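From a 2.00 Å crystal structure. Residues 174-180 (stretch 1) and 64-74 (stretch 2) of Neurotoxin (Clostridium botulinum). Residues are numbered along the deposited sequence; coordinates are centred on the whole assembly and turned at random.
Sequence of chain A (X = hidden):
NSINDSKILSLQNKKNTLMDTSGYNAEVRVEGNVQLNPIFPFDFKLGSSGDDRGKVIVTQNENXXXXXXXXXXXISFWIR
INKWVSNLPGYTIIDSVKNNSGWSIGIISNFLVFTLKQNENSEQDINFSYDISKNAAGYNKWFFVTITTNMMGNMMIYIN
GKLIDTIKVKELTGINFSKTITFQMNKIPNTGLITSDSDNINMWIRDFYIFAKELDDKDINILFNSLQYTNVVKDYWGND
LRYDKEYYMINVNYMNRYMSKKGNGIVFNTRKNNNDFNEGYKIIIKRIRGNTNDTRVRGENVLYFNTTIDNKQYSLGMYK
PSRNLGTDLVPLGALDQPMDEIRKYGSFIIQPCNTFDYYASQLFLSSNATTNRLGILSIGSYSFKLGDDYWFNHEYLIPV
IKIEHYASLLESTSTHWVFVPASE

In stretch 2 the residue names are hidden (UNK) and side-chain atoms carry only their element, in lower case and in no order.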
# COMPACT_ATOMS: atom_id res chain seq x y z
N GLY A 174 -5.04 -38.26 -0.11
CA GLY A 174 -5.90 -38.25 1.06
C GLY A 174 -6.38 -36.85 1.36
O GLY A 174 -7.35 -36.67 2.10
N ILE A 175 -5.70 -35.85 0.81
CA ILE A 175 -6.10 -34.48 1.05
C ILE A 175 -7.54 -34.30 0.58
O ILE A 175 -7.90 -34.69 -0.53
CB ILE A 175 -5.15 -33.47 0.34
CG1 ILE A 175 -5.48 -32.04 0.79
CG2 ILE A 175 -5.27 -33.61 -1.18
CD1 ILE A 175 -4.40 -31.04 0.46
N ASN A 176 -8.36 -33.74 1.46
CA ASN A 176 -9.76 -33.52 1.17
C ASN A 176 -10.06 -32.03 1.30
O ASN A 176 -9.99 -31.47 2.40
CB ASN A 176 -10.61 -34.33 2.16
CG ASN A 176 -12.06 -34.44 1.74
OD1 ASN A 176 -12.73 -33.44 1.48
ND2 ASN A 176 -12.57 -35.67 1.67
N PHE A 177 -10.38 -31.40 0.19
CA PHE A 177 -10.68 -29.97 0.20
C PHE A 177 -12.07 -29.66 0.71
O PHE A 177 -13.05 -30.33 0.36
CB PHE A 177 -10.46 -29.38 -1.19
CG PHE A 177 -9.01 -29.29 -1.57
CD1 PHE A 177 -8.13 -28.48 -0.86
CD2 PHE A 177 -8.51 -30.05 -2.63
CE1 PHE A 177 -6.78 -28.42 -1.18
CE2 PHE A 177 -7.15 -29.99 -2.96
CZ PHE A 177 -6.29 -29.18 -2.24
N SER A 178 -12.16 -28.64 1.56
CA SER A 178 -13.41 -28.20 2.15
C SER A 178 -14.14 -27.20 1.26
O SER A 178 -13.51 -26.46 0.50
CB SER A 178 -13.14 -27.55 3.51
OG SER A 178 -14.28 -26.85 3.99
N LYS A 179 -15.46 -27.17 1.34
CA LYS A 179 -16.23 -26.23 0.54
C LYS A 179 -16.56 -25.00 1.37
O LYS A 179 -17.32 -24.14 0.93
CB LYS A 179 -17.50 -26.90 0.00
CG LYS A 179 -18.27 -27.73 1.01
CD LYS A 179 -18.92 -26.86 2.06
CE LYS A 179 -19.97 -27.65 2.81
NZ LYS A 179 -21.00 -28.17 1.87
N THR A 180 -15.99 -24.92 2.56
CA THR A 180 -16.21 -23.79 3.45
C THR A 180 -14.93 -22.99 3.67
O THR A 180 -13.87 -23.55 3.90
CB THR A 180 -16.73 -24.26 4.84
OG1 THR A 180 -18.04 -24.82 4.69
CG2 THR A 180 -16.80 -23.08 5.81
N UNK A 64 -18.64 -28.00 -7.38
CA UNK A 64 -17.75 -27.01 -7.97
C UNK A 64 -16.35 -27.20 -7.39
O UNK A 64 -15.36 -27.18 -8.12
c UNK A 64 -19.53 -25.57 -9.91
c UNK A 64 -19.59 -25.36 -8.41
c UNK A 64 -18.26 -25.58 -7.69
c UNK A 64 -17.23 -24.55 -8.15
N UNK A 65 -16.27 -27.38 -6.08
CA UNK A 65 -15.00 -27.59 -5.41
C UNK A 65 -14.40 -28.91 -5.89
O UNK A 65 -13.22 -28.99 -6.25
c UNK A 65 -13.84 -28.00 -3.20
c UNK A 65 -15.71 -26.36 -3.34
c UNK A 65 -15.17 -27.67 -3.87
N UNK A 66 -15.23 -29.95 -5.89
CA UNK A 66 -14.83 -31.29 -6.30
C UNK A 66 -14.17 -31.37 -7.68
O UNK A 66 -13.18 -32.07 -7.85
c UNK A 66 -15.70 -33.67 -6.48
c UNK A 66 -15.59 -35.62 -7.93
c UNK A 66 -15.18 -34.44 -5.45
c UNK A 66 -15.90 -34.28 -7.72
c UNK A 66 -16.04 -32.22 -6.27
o UNK A 66 -14.76 -37.70 -7.07
c UNK A 66 -15.07 -36.37 -6.88
c UNK A 66 -14.86 -35.78 -5.64
N UNK A 67 -14.71 -30.66 -8.66
CA UNK A 67 -14.15 -30.70 -10.01
C UNK A 67 -13.15 -29.61 -10.35
O UNK A 67 -12.97 -29.28 -11.52
c UNK A 67 -15.27 -30.69 -11.05
c UNK A 67 -16.15 -31.92 -10.98
n UNK A 67 -15.94 -32.85 -11.91
o UNK A 67 -16.99 -32.05 -10.10
N UNK A 68 -12.49 -29.04 -9.34
CA UNK A 68 -11.52 -27.98 -9.61
C UNK A 68 -10.28 -28.02 -8.72
O UNK A 68 -9.15 -28.06 -9.22
c UNK A 68 -12.20 -26.63 -9.47
N UNK A 69 -10.49 -28.01 -7.42
CA UNK A 69 -9.42 -28.00 -6.42
C UNK A 69 -8.38 -29.12 -6.51
O UNK A 69 -7.23 -28.93 -6.09
c UNK A 69 -11.00 -26.88 -4.77
s UNK A 69 -10.19 -25.28 -4.82
c UNK A 69 -10.03 -28.01 -5.03
c UNK A 69 -9.61 -25.19 -3.12
N UNK A 70 -8.76 -30.27 -7.04
CA UNK A 70 -7.84 -31.40 -7.13
C UNK A 70 -6.90 -31.38 -8.32
O UNK A 70 -6.03 -32.24 -8.46
c UNK A 70 -11.28 -32.56 -4.36
c UNK A 70 -10.65 -32.47 -5.60
c UNK A 70 -8.66 -33.43 -4.67
c UNK A 70 -8.63 -32.71 -7.10
c UNK A 70 -10.59 -33.09 -3.27
c UNK A 70 -9.34 -32.90 -5.78
o UNK A 70 -11.19 -33.16 -2.04
c UNK A 70 -9.29 -33.53 -3.42
N UNK A 71 -7.06 -30.38 -9.19
CA UNK A 71 -6.18 -30.27 -10.34
C UNK A 71 -5.40 -28.96 -10.27
O UNK A 71 -4.27 -28.94 -9.81
c UNK A 71 -7.71 -31.66 -11.82
c UNK A 71 -6.99 -30.34 -11.63
o UNK A 71 -7.99 -32.70 -13.93
c UNK A 71 -8.36 -31.78 -13.18
o UNK A 71 -9.23 -30.94 -13.50
N UNK A 72 -6.02 -27.88 -10.74
CA UNK A 72 -5.39 -26.56 -10.72
C UNK A 72 -6.37 -25.50 -10.23
O UNK A 72 -7.55 -25.53 -10.57
c UNK A 72 -4.91 -26.16 -12.12
o UNK A 72 -3.71 -26.82 -12.48
N UNK A 73 -5.88 -24.57 -9.42
CA UNK A 73 -6.72 -23.51 -8.92
C UNK A 73 -5.87 -22.34 -8.45
O UNK A 73 -4.68 -22.50 -8.16
c UNK A 73 -7.62 -24.02 -7.78
c UNK A 73 -5.50 -25.16 -4.22
c UNK A 73 -6.58 -25.75 -6.28
c UNK A 73 -6.87 -24.41 -6.54
c UNK A 73 -5.90 -26.13 -5.13
c UNK A 73 -5.78 -23.82 -4.46
c UNK A 73 -6.46 -23.45 -5.61
N UNK A 74 -6.48 -21.16 -8.41
CA UNK A 74 -5.78 -19.95 -8.01
C UNK A 74 -6.65 -19.15 -7.06
O UNK A 74 -7.87 -19.10 -7.21
c UNK A 74 -5.45 -19.09 -9.23
o UNK A 74 -4.53 -19.75 -10.07
O HOH W 1 -13.70 -31.92 -1.79

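Position 64 carries four carbons, forked at the first, with one arm two carbons long. That is Ile64, in a helix that begins earlier in the chain, and it does not reach stretch 1. Position 65 has three carbons, one bearing the other two, and its CA-to-CB bond points toward stretch 1. One of the terminal carbons lies 3.8 Å from CB of Lys179 and the other 4.2 Å from CB of Phe177. This is Val65, and the two carbons are its CG2 and CG1 in that order, so its two methyls rest against Lys179 and Phe177.

Position 66 shows one carbon, then a six-carbon ring bearing an oxygen. It is Tyr66, with CB directed away and no contact with stretch 1. Position 67 has two carbons, the second carrying one oxygen and one nitrogen: Asn67, the first residue to leave helical angles, remote from stretch 1. A single carbon at position 68 makes Ala68, out of reach of stretch 1.

At position 69 an unbranched chain runs carbon, carbon, sulfur, carbon, with CB pointing toward stretch 1 and 3.5 Å from CD2 of Phe177. It is Met69. Its backbone N donates a hydrogen bond to O of Val65 at 3.1 Å, while its own O sits 3.3 Å from CE2 of Phe177, so main chain as well as side chain packs against that ring.

Position 70 again has one carbon and a six-carbon ring bearing an oxygen. Its CB points sideways, but the end of the side chain comes nearer, bringing the oxygen 3.0 Å from N of Phe177. This is Tyr70, and N of Phe177 donates a hydrogen bond to its OH. The ring also offers a face to the edge of Phe177, with centroids 5.1 Å apart and planes at 61°, while O of Ile175 lies at its edge, 3.4 Å from CE1.

Position 71 has three carbons, the last carrying two oxygens: Glu71, with CB directed away. Position 72, one carbon and one oxygen, is Ser72, out of reach at the start of a strand. Position 73 has one carbon and a plain six-carbon ring, whose edge is turned toward the face of Phe177; it is Phe73, with CE2 4.2 Å from CZ of Phe177 and planes at 78°. Position 74, one carbon and one oxygen, is Ser74, distant, its OG hydrogen-bonded elsewhere in the structure.

The contact is organised around one buried aromatic. Phe177 packs against Val65, Met69, Tyr70 and Phe73, residues gathered from a helix, the segment after it and the following strand. Tyr70 adds direction to this packing: its OH accepts from N of Phe177, and water 1, 2.8 Å from that OH, donates to O of Phe177, also at 2.8 Å. The rule is economical: bury the ring, and let one tyrosine hydroxyl serve the backbone on which that ring is mounted, directly at N and through water at O.

Stretch 2 (64-74) IVYNAMYESFS
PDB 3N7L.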